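Local coordinates for peptide-binding protein (Photobacterium damsela subsp. piscicida, PDB 6SQX) that cleaves the peptidoglycan of potentially competing bacteria as a secreted endopeptidase of the NlpC/P60 family, at residues F35-H40 against G401-N406; N306-M311 against L328-S333; M311-G316 against F414-G419. All coordinates share one frame; numbering follows the deposited sequence. Where two conformers were deposited one is given.

Contact 1 (F35-H40 against G401-N406); sequences FHYISH and GTTEYN. With EDO (1,2-ethanediol), chain O; EDO (1,2-ethanediol), chain G.
Tyr37 carries most of the meeting between 35-40 and the strand residues 401-406, with Thr403 as its chief partner. Its CB points toward the strand, and CG stands anti to the carbonyl carbon (chi1 -46°), which swings the ring in beside Thr403. The CB of His36, the preceding residue, lies 3.9 Å above one face of the Tyr37 ring, offset toward the rim. Along the edge, CD1 faces the Thr403 hydroxyl at a slightly longer range, and Tyr37 CE1 closes to 3.3 Å from Thr403 OG1; the CB of Thr403 also lies in the ring plane, next to CE1. At the tip, Tyr37 OH is hydrogen-bonded to the carbonyl oxygen of Thr31, which ties the phenol back to its own loop.

A water joins the His36 carbonyl to the Thr403 hydroxyl. It donates to His36 O at 3.0 Å and is hydrogen-bonded to Thr403 OG1 (2.7 Å), bridging the 3-10 turn and the strand. An ethanediol, probably from the crystallisation liquor, also lies between His36 and Thr403, but its O1 is too close to Thr403 OG1, leaving that placement doubtful. Tyr37 and Thr403 both touch Ile412 of strand 408-415. A long N-terminal loop is thereby laid, at the surface, on the hairpin of strands 395-405 and 408-415 in the antiparallel sheet of a papain-like NlpC/P60 domain.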
loop_
_atom_site.group_PDB
_atom_site.type_symbol
_atom_site.label_atom_id
_atom_site.label_comp_id
_atom_site.label_asym_id
_atom_site.label_seq_id
_atom_site.Cartn_x
_atom_site.Cartn_y
_atom_site.Cartn_z
ATOM N N PHE A 35 19.075 -8.438 7.890
ATOM C CA PHE A 35 19.790 -9.012 9.022
ATOM C C PHE A 35 21.073 -8.256 9.336
ATOM O O PHE A 35 21.625 -8.443 10.426
ATOM C CB PHE A 35 20.131 -10.490 8.758
ATOM C CG PHE A 35 18.943 -11.414 8.903
ATOM C CD1 PHE A 35 18.459 -11.728 10.154
ATOM C CD2 PHE A 35 18.303 -11.941 7.798
ATOM C CE1 PHE A 35 17.386 -12.571 10.314
ATOM C CE2 PHE A 35 17.204 -12.791 7.951
ATOM C CZ PHE A 35 16.739 -13.089 9.222
ATOM N N HIS A 36 21.560 -7.429 8.397
ATOM C CA HIS A 36 22.742 -6.601 8.651
ATOM C C HIS A 36 22.470 -5.550 9.723
ATOM O O HIS A 36 23.414 -5.008 10.326
ATOM C CB HIS A 36 23.163 -5.932 7.337
ATOM C CG HIS A 36 24.495 -5.261 7.380
ATOM N ND1 HIS A 36 25.682 -5.958 7.312
ATOM C CD2 HIS A 36 24.829 -3.950 7.431
ATOM C CE1 HIS A 36 26.693 -5.102 7.338
ATOM N NE2 HIS A 36 26.202 -3.878 7.412
ATOM N N TYR A 37 21.195 -5.285 9.994
ATOM C CA TYR A 37 20.770 -4.237 10.912
ATOM C C TYR A 37 20.109 -4.820 12.147
ATOM O O TYR A 37 19.406 -4.099 12.866
ATOM C CB TYR A 37 19.834 -3.255 10.195
ATOM C CG TYR A 37 20.419 -2.871 8.848
ATOM C CD1 TYR A 37 21.479 -1.971 8.773
ATOM C CD2 TYR A 37 19.990 -3.484 7.664
ATOM C CE1 TYR A 37 22.077 -1.651 7.559
ATOM C CE2 TYR A 37 20.598 -3.175 6.424
ATOM C CZ TYR A 37 21.640 -2.251 6.394
ATOM O OH TYR A 37 22.247 -1.909 5.214
ATOM N N ILE A 38 20.323 -6.102 12.430
ATOM C CA ILE A 38 19.753 -6.750 13.611
ATOM C C ILE A 38 20.893 -7.334 14.426
ATOM O O ILE A 38 21.705 -8.111 13.898
ATOM C CB ILE A 38 18.727 -7.828 13.238
ATOM C CG1 ILE A 38 17.547 -7.171 12.494
ATOM C CG2 ILE A 38 18.271 -8.583 14.501
ATOM C CD1 ILE A 38 16.618 -8.134 11.826
ATOM N N SER A 39 20.969 -6.959 15.705
ATOM C CA SER A 39 22.042 -7.472 16.543
ATOM C C SER A 39 21.838 -8.959 16.790
ATOM O O SER A 39 20.720 -9.476 16.719
ATOM C CB SER A 39 22.081 -6.731 17.878
ATOM O OG SER A 39 20.857 -6.889 18.552
ATOM N N HIS A 40 22.937 -9.658 17.072
ATOM C CA HIS A 40 22.835 -11.103 17.239
ATOM C C HIS A 40 21.940 -11.457 18.421
ATOM O O HIS A 40 21.109 -12.366 18.327
ATOM C CB HIS A 40 24.209 -11.765 17.348
ATOM C CG HIS A 40 24.171 -13.233 17.051
ATOM N ND1 HIS A 40 24.295 -14.198 18.029
ATOM C CD2 HIS A 40 23.979 -13.900 15.886
ATOM C CE1 HIS A 40 24.196 -15.396 17.477
ATOM N NE2 HIS A 40 24.002 -15.244 16.179
ATOM N N GLY A 401 16.537 2.001 12.579
ATOM C CA GLY A 401 17.697 2.235 13.423
ATOM C C GLY A 401 18.840 2.902 12.678
ATOM O O GLY A 401 18.608 3.813 11.865
ATOM N N THR A 402 20.078 2.458 12.939
ATOM C CA THR A 402 21.265 3.079 12.351
ATOM C C THR A 402 22.209 2.021 11.783
ATOM O O THR A 402 22.078 0.819 12.053
ATOM C CB THR A 402 22.023 3.929 13.398
ATOM O OG1 THR A 402 22.452 3.098 14.483
ATOM C CG2 THR A 402 21.140 5.045 13.951
ATOM N N THR A 403 23.185 2.493 10.997
ATOM C CA THR A 403 24.257 1.647 10.497
ATOM C C THR A 403 25.492 2.522 10.313
ATOM O O THR A 403 25.407 3.752 10.293
ATOM C CB THR A 403 23.838 0.962 9.176
ATOM O OG1 THR A 403 24.700 -0.147 8.896
ATOM C CG2 THR A 403 23.869 1.924 7.999
ATOM N N GLU A 404 26.644 1.876 10.144
ATOM C CA GLU A 404 27.864 2.581 9.776
ATOM C C GLU A 404 27.942 2.658 8.255
ATOM O O GLU A 404 27.981 1.628 7.578
ATOM C CB GLU A 404 29.073 1.833 10.322
ATOM C CG GLU A 404 29.196 1.903 11.835
ATOM C CD GLU A 404 29.449 3.323 12.363
ATOM O OE1 GLU A 404 30.238 4.077 11.744
ATOM O OE2 GLU A 404 28.850 3.679 13.408
ATOM N N TYR A 405 27.991 3.875 7.720
ATOM C CA TYR A 405 28.052 4.084 6.278
ATOM C C TYR A 405 29.011 5.232 6.006
ATOM O O TYR A 405 28.796 6.350 6.490
ATOM C CB TYR A 405 26.649 4.405 5.751
ATOM C CG TYR A 405 26.546 4.788 4.289
ATOM C CD1 TYR A 405 27.213 4.071 3.283
ATOM C CD2 TYR A 405 25.745 5.859 3.901
ATOM C CE1 TYR A 405 27.077 4.417 1.929
ATOM C CE2 TYR A 405 25.612 6.213 2.557
ATOM C CZ TYR A 405 26.290 5.498 1.573
ATOM O OH TYR A 405 26.133 5.855 0.253
ATOM N N ASN A 406 30.070 4.949 5.245
ATOM C CA ASN A 406 31.166 5.902 5.039
ATOM C C ASN A 406 31.761 6.380 6.369
ATOM O O ASN A 406 31.935 7.577 6.602
ATOM C CB ASN A 406 30.715 7.078 4.173
ATOM C CG ASN A 406 30.313 6.654 2.776
ATOM O OD1 ASN A 406 29.380 7.209 2.191
ATOM N ND2 ASN A 406 31.015 5.660 2.231
HETATM C C1 EDO O . 26.226 -0.268 6.140
HETATM O O1 EDO O . 26.281 -0.678 7.501
HETATM C C2 EDO O . 25.572 -1.348 5.308
HETATM O O2 EDO O . 26.185 -1.292 4.058
HETATM C C1 EDO G . 16.874 -3.584 16.607
HETATM O O1 EDO G . 17.776 -2.485 16.504
HETATM C C2 EDO G . 17.512 -4.847 16.044
HETATM O O2 EDO G . 18.684 -5.231 16.793
HETATM O O HOH W 1 24.569 -2.208 10.567
#

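Contact 2 (N306-M311 against L328-S333); sequences NNYIGM and LKRLFS
The carbonyl oxygen of Arg330, whose side chain runs past the Tyr308 ring, takes two bonds from Ser333. The hydroxyl Ser333 OG donates to Arg330 O at 2.7 Å, while Ser333 N adds a weak bond to the same oxygen. The hydroxyl approaches at a C=O...O angle of 125°. From this helical turn the arginine chain reaches out fully extended, with CG anti to the backbone N (chi1 -174°), and so passes the phenol end of Tyr308. Arg330 CG touches Tyr308 OH at 3.5 Å; farther along, Tyr308 CE1 lies over one face of the Arg330 guanidinium, 3.6 Å from its plane and toward the rim. The two planes are 60° apart, so ring and guanidinium are far from a parallel stack.

The oxidised cysteine at position 324, just before helix 326-334, is probably the nucleophile, as in papain-like NlpC/P60 peptidases; helix 298-308 packs beside helix 326-334. On the other branch of the contact, Leu331 CD1 meets the ring edge at Tyr308 CE2, 4.1 Å away. Met311, the last residue of the type II turn that starts at Tyr308, brings SD to 4.0 Å from Arg330 NH1, oblique to the guanidinium. The guanidinium is held by partners outside the two segments: NE by Ala255 O, NH1 by Asn322 OD1, and NH2 in a salt bridge with Glu254.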
loop_
_atom_site.group_PDB
_atom_site.type_symbol
_atom_site.label_atom_id
_atom_site.label_comp_id
_atom_site.label_asym_id
_atom_site.label_seq_id
_atom_site.Cartn_x
_atom_site.Cartn_y
_atom_site.Cartn_z
ATOM N N ASN A 306 13.349 -8.750 3.352
ATOM C CA ASN A 306 14.247 -9.189 2.291
ATOM C C ASN A 306 13.478 -9.631 1.051
ATOM O O ASN A 306 13.983 -9.489 -0.074
ATOM C CB ASN A 306 15.127 -10.325 2.824
ATOM C CG ASN A 306 16.296 -9.806 3.665
ATOM O OD1 ASN A 306 16.474 -8.577 3.785
ATOM N ND2 ASN A 306 17.083 -10.719 4.277
ATOM N N ASN A 307 12.286 -10.214 1.229
ATOM C CA ASN A 307 11.505 -10.671 0.079
ATOM C C ASN A 307 10.971 -9.521 -0.776
ATOM O O ASN A 307 10.614 -9.748 -1.948
ATOM C CB ASN A 307 10.311 -11.519 0.512
ATOM C CG ASN A 307 10.720 -12.890 1.026
ATOM O OD1 ASN A 307 11.844 -13.367 0.786
ATOM N ND2 ASN A 307 9.811 -13.540 1.711
ATOM N N TYR A 308 10.868 -8.305 -0.213
ATOM C CA TYR A 308 10.374 -7.163 -0.985
ATOM C C TYR A 308 11.470 -6.368 -1.672
ATOM O O TYR A 308 11.170 -5.618 -2.617
ATOM C CB TYR A 308 9.555 -6.177 -0.098
ATOM C CG TYR A 308 8.250 -6.772 0.374
ATOM C CD1 TYR A 308 7.202 -6.996 -0.534
ATOM C CD2 TYR A 308 8.051 -7.082 1.730
ATOM C CE1 TYR A 308 6.011 -7.570 -0.112
ATOM C CE2 TYR A 308 6.847 -7.668 2.168
ATOM C CZ TYR A 308 5.844 -7.894 1.246
ATOM O OH TYR A 308 4.660 -8.478 1.655
ATOM N N ILE A 309 12.715 -6.488 -1.190
ATOM C CA ILE A 309 13.791 -5.683 -1.747
ATOM C C ILE A 309 13.927 -5.982 -3.225
ATOM O O ILE A 309 13.926 -7.151 -3.642
ATOM C CB ILE A 309 15.102 -5.933 -0.997
ATOM C CG1 ILE A 309 15.006 -5.426 0.470
ATOM C CG2 ILE A 309 16.286 -5.327 -1.773
ATOM C CD1 ILE A 309 16.236 -5.747 1.366
ATOM N N GLY A 310 14.032 -4.934 -4.020
ATOM C CA GLY A 310 14.110 -5.044 -5.455
ATOM C C GLY A 310 12.769 -5.011 -6.179
ATOM O O GLY A 310 12.757 -4.933 -7.429
ATOM N N MET A 311 11.625 -5.049 -5.453
ATOM C CA MET A 311 10.347 -4.889 -6.136
ATOM C C MET A 311 10.267 -3.503 -6.773
ATOM O O MET A 311 10.572 -2.508 -6.103
ATOM C CB MET A 311 9.265 -5.007 -5.080
ATOM C CG MET A 311 7.880 -4.699 -5.635
ATOM S SD MET A 311 6.500 -5.019 -4.486
ATOM C CE MET A 311 6.969 -4.028 -3.050
ATOM N N LEU A 328 4.478 -0.611 3.093
ATOM C CA LEU A 328 4.438 -0.756 4.544
ATOM C C LEU A 328 3.136 -1.403 5.010
ATOM O O LEU A 328 3.153 -2.283 5.885
ATOM C CB LEU A 328 4.637 0.610 5.233
ATOM C CG LEU A 328 5.892 1.341 4.735
ATOM C CD1 LEU A 328 6.043 2.685 5.521
ATOM C CD2 LEU A 328 7.169 0.493 4.874
ATOM N N LYS A 329 1.997 -0.972 4.449
ATOM C CA LYS A 329 0.731 -1.615 4.781
ATOM C C LYS A 329 0.807 -3.122 4.517
ATOM O O LYS A 329 0.353 -3.941 5.330
ATOM C CB LYS A 329 -0.382 -0.942 3.964
ATOM C CG LYS A 329 -1.761 -1.581 4.172
ATOM C CD LYS A 329 -2.844 -0.827 3.427
ATOM C CE LYS A 329 -4.180 -1.531 3.424
ATOM N NZ LYS A 329 -4.724 -1.667 4.832
ATOM N N ARG A 330 1.439 -3.511 3.394
ATOM C CA ARG A 330 1.479 -4.910 3.017
ATOM C C ARG A 330 2.370 -5.692 3.984
ATOM O O ARG A 330 1.991 -6.768 4.466
ATOM C CB ARG A 330 1.992 -4.985 1.574
ATOM C CG ARG A 330 1.946 -6.387 0.992
ATOM C CD ARG A 330 2.444 -6.334 -0.461
ATOM N NE ARG A 330 2.290 -7.652 -1.060
ATOM C CZ ARG A 330 2.721 -7.964 -2.267
ATOM N NH1 ARG A 330 3.330 -7.031 -3.016
ATOM N NH2 ARG A 330 2.527 -9.221 -2.706
ATOM N N LEU A 331 3.587 -5.178 4.253
ATOM C CA LEU A 331 4.487 -5.879 5.169
ATOM C C LEU A 331 3.778 -6.132 6.502
ATOM O O LEU A 331 3.790 -7.244 7.047
ATOM C CB LEU A 331 5.755 -5.050 5.405
ATOM C CG LEU A 331 6.663 -5.510 6.576
ATOM C CD1 LEU A 331 7.315 -6.819 6.188
ATOM C CD2 LEU A 331 7.708 -4.446 6.949
ATOM N N PHE A 332 3.145 -5.091 7.061
ATOM C CA PHE A 332 2.578 -5.231 8.394
ATOM C C PHE A 332 1.374 -6.157 8.409
ATOM O O PHE A 332 1.105 -6.798 9.438
ATOM C CB PHE A 332 2.287 -3.848 8.994
ATOM C CG PHE A 332 3.515 -3.200 9.575
ATOM C CD1 PHE A 332 3.994 -3.605 10.815
ATOM C CD2 PHE A 332 4.229 -2.229 8.847
ATOM C CE1 PHE A 332 5.161 -3.033 11.379
ATOM C CE2 PHE A 332 5.395 -1.658 9.395
ATOM C CZ PHE A 332 5.853 -2.063 10.676
ATOM N N SER A 333 0.647 -6.245 7.272
ATOM C CA SER A 333 -0.541 -7.098 7.218
ATOM C C SER A 333 -0.195 -8.556 7.490
ATOM O O SER A 333 -0.988 -9.279 8.095
ATOM C CB SER A 333 -1.299 -6.947 5.891
ATOM O OG SER A 333 -0.566 -7.515 4.791
#

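Contact 3 (M311-G316 against F414-G419); sequences MPYGWG and FNAPWG. With EDO (1,2-ethanediol), chain J.
Beside the probable active site of this papain-like NlpC/P60 domain, Tyr313 is packed against Ala416 and Trp418, joining the loop before helix 326-334 to the segment that leaves strand 408-415. The phenol OH of Tyr313 is hydrogen-bonded to the sulfonic acid of the oxidised cysteine at position 324, probably the family's nucleophile, while Asn415 OD1, next to Ala416, is hydrogen-bonded to His395 NE2.

Tyr313 CG is anti to the backbone N (chi1 -179°), which extends the ring across the opposing segment. Trp418 covers one face: its CB sits 4.0 Å from the centroid of the Tyr313 ring and 7° off the normal, a clear CH-pi contact. The indole is tilted, its six-membered ring at 58° to the phenol plane in an oblique pairing, with Trp418 CE3 touching Tyr313 CD1 at 3.6 Å. Phe173 meets the Trp418 ring edge-to-face from outside the two segments.

Ala416 CB makes an apolar contact with Tyr313 CD2 at 4.1 Å. At the ring's edge stands the alanine's carbonyl oxygen, buried here without any hydrogen-bonding partner in the model, near the ring plane with Ala416 O 3.3 Å from Tyr313 CE2.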
loop_
_atom_site.group_PDB
_atom_site.type_symbol
_atom_site.label_atom_id
_atom_site.label_comp_id
_atom_site.label_asym_id
_atom_site.label_seq_id
_atom_site.Cartn_x
_atom_site.Cartn_y
_atom_site.Cartn_z
ATOM N N MET A 311 11.625 -5.049 -5.453
ATOM C CA MET A 311 10.347 -4.889 -6.136
ATOM C C MET A 311 10.267 -3.503 -6.773
ATOM O O MET A 311 10.572 -2.508 -6.103
ATOM C CB MET A 311 9.265 -5.007 -5.080
ATOM C CG MET A 311 7.880 -4.699 -5.635
ATOM S SD MET A 311 6.500 -5.019 -4.486
ATOM C CE MET A 311 6.969 -4.028 -3.050
ATOM N N PRO A 312 9.935 -3.392 -8.051
ATOM C CA PRO A 312 9.828 -2.059 -8.661
ATOM C C PRO A 312 8.823 -1.193 -7.908
ATOM O O PRO A 312 7.846 -1.682 -7.328
ATOM C CB PRO A 312 9.328 -2.345 -10.090
ATOM C CG PRO A 312 9.683 -3.792 -10.342
ATOM C CD PRO A 312 9.616 -4.480 -9.000
ATOM N N TYR A 313 9.074 0.120 -7.944
ATOM C CA TYR A 313 8.112 1.099 -7.417
ATOM C C TYR A 313 6.907 1.166 -8.346
ATOM O O TYR A 313 7.031 1.515 -9.528
ATOM C CB TYR A 313 8.790 2.468 -7.365
ATOM C CG TYR A 313 7.876 3.558 -6.802
ATOM C CD1 TYR A 313 6.957 4.234 -7.631
ATOM C CD2 TYR A 313 7.907 3.860 -5.437
ATOM C CE1 TYR A 313 6.121 5.213 -7.114
ATOM C CE2 TYR A 313 7.062 4.832 -4.911
ATOM C CZ TYR A 313 6.186 5.475 -5.754
ATOM O OH TYR A 313 5.322 6.475 -5.239
ATOM N N GLY A 314 5.720 0.884 -7.785
ATOM C CA GLY A 314 4.485 1.008 -8.546
ATOM C C GLY A 314 3.550 2.030 -7.909
ATOM O O GLY A 314 2.942 1.723 -6.873
ATOM N N TRP A 315 3.433 3.228 -8.508
ATOM C CA TRP A 315 2.475 4.218 -7.999
ATOM C C TRP A 315 1.093 3.585 -7.861
ATOM O O TRP A 315 0.581 2.983 -8.800
ATOM C CB TRP A 315 2.400 5.412 -8.967
ATOM C CG TRP A 315 1.308 6.368 -8.573
ATOM C CD1 TRP A 315 0.092 6.506 -9.161
ATOM C CD2 TRP A 315 1.363 7.299 -7.488
ATOM N NE1 TRP A 315 -0.631 7.459 -8.480
ATOM C CE2 TRP A 315 0.121 7.954 -7.450
ATOM C CE3 TRP A 315 2.321 7.606 -6.521
ATOM C CZ2 TRP A 315 -0.166 8.981 -6.527
ATOM C CZ3 TRP A 315 2.049 8.600 -5.606
ATOM C CH2 TRP A 315 0.802 9.269 -5.592
ATOM N N GLY A 316 0.472 3.763 -6.696
ATOM C CA GLY A 316 -0.883 3.233 -6.538
ATOM C C GLY A 316 -0.999 1.714 -6.607
ATOM O O GLY A 316 -2.096 1.185 -6.771
ATOM N N PHE A 414 13.435 1.168 5.745
ATOM C CA PHE A 414 12.931 0.276 4.704
ATOM C C PHE A 414 11.859 1.053 3.953
ATOM O O PHE A 414 10.933 1.597 4.593
ATOM C CB PHE A 414 12.318 -0.952 5.372
ATOM C CG PHE A 414 11.590 -1.868 4.437
ATOM C CD1 PHE A 414 12.264 -2.547 3.424
ATOM C CD2 PHE A 414 10.240 -2.151 4.637
ATOM C CE1 PHE A 414 11.581 -3.451 2.589
ATOM C CE2 PHE A 414 9.569 -3.051 3.818
ATOM C CZ PHE A 414 10.241 -3.716 2.798
ATOM N N ASN A 415 11.974 1.185 2.630
ATOM C CA ASN A 415 11.026 2.050 1.935
ATOM C C ASN A 415 11.007 1.758 0.441
ATOM O O ASN A 415 11.898 1.076 -0.083
ATOM C CB ASN A 415 11.298 3.542 2.269
ATOM C CG ASN A 415 12.598 4.118 1.647
ATOM O OD1 ASN A 415 12.584 5.161 0.994
ATOM N ND2 ASN A 415 13.725 3.462 1.888
ATOM N N ALA A 416 9.982 2.270 -0.244
ATOM C CA ALA A 416 9.844 2.194 -1.691
ATOM C C ALA A 416 9.830 3.628 -2.200
ATOM O O ALA A 416 8.780 4.281 -2.191
ATOM C CB ALA A 416 8.556 1.468 -2.111
ATOM N N PRO A 417 10.970 4.168 -2.614
ATOM C CA PRO A 417 11.008 5.529 -3.155
ATOM C C PRO A 417 11.060 5.514 -4.671
ATOM O O PRO A 417 11.670 4.600 -5.249
ATOM C CB PRO A 417 12.328 6.062 -2.608
ATOM C CG PRO A 417 13.253 4.839 -2.606
ATOM C CD PRO A 417 12.313 3.625 -2.335
ATOM N N TRP A 418 10.499 6.517 -5.338
ATOM C CA TRP A 418 10.689 6.652 -6.764
ATOM C C TRP A 418 12.003 7.349 -7.062
ATOM O O TRP A 418 12.859 6.803 -7.756
ATOM C CB TRP A 418 9.520 7.431 -7.410
ATOM C CG TRP A 418 9.790 7.666 -8.859
ATOM C CD1 TRP A 418 10.122 8.835 -9.467
ATOM C CD2 TRP A 418 9.836 6.647 -9.879
ATOM N NE1 TRP A 418 10.325 8.632 -10.833
ATOM C CE2 TRP A 418 10.186 7.282 -11.092
ATOM C CE3 TRP A 418 9.628 5.255 -9.876
ATOM C CZ2 TRP A 418 10.281 6.591 -12.294
ATOM C CZ3 TRP A 418 9.749 4.565 -11.064
ATOM C CH2 TRP A 418 10.078 5.238 -12.265
ATOM N N GLY A 419 12.193 8.563 -6.566
ATOM C CA GLY A 419 13.435 9.278 -6.808
ATOM C C GLY A 419 13.500 10.522 -5.956
ATOM O O GLY A 419 12.472 11.037 -5.496
HETATM C C1 EDO J . 11.402 9.272 -2.501
HETATM O O1 EDO J . 10.649 9.215 -3.724
HETATM C C2 EDO J . 11.385 10.635 -1.817
HETATM O O2 EDO J . 11.942 11.611 -2.713
#

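In the fold
Along the chain the segments come in the order 35-40, 306-311, 311-316, 328-333, 401-406 and 414-419, so contact 2 is nested within the span closed by contact 1, while contact 3 crosses both. Contacts 2 and 3 are close neighbours, with centres about 10 Å apart, and share Met311; Phe414 of strand 408-415 packs on both Tyr308 and Leu331. Contact 1 lies at the surface, its centre about 19 Å from that of contact 2 and 22 Å from that of contact 3, yet Phe35 touches Asn306. Strands 395-405 and 408-415, adjacent in one sheet, thus connect the N-terminal loop, the two helices and the probable active site of the NlpC/P60 domain.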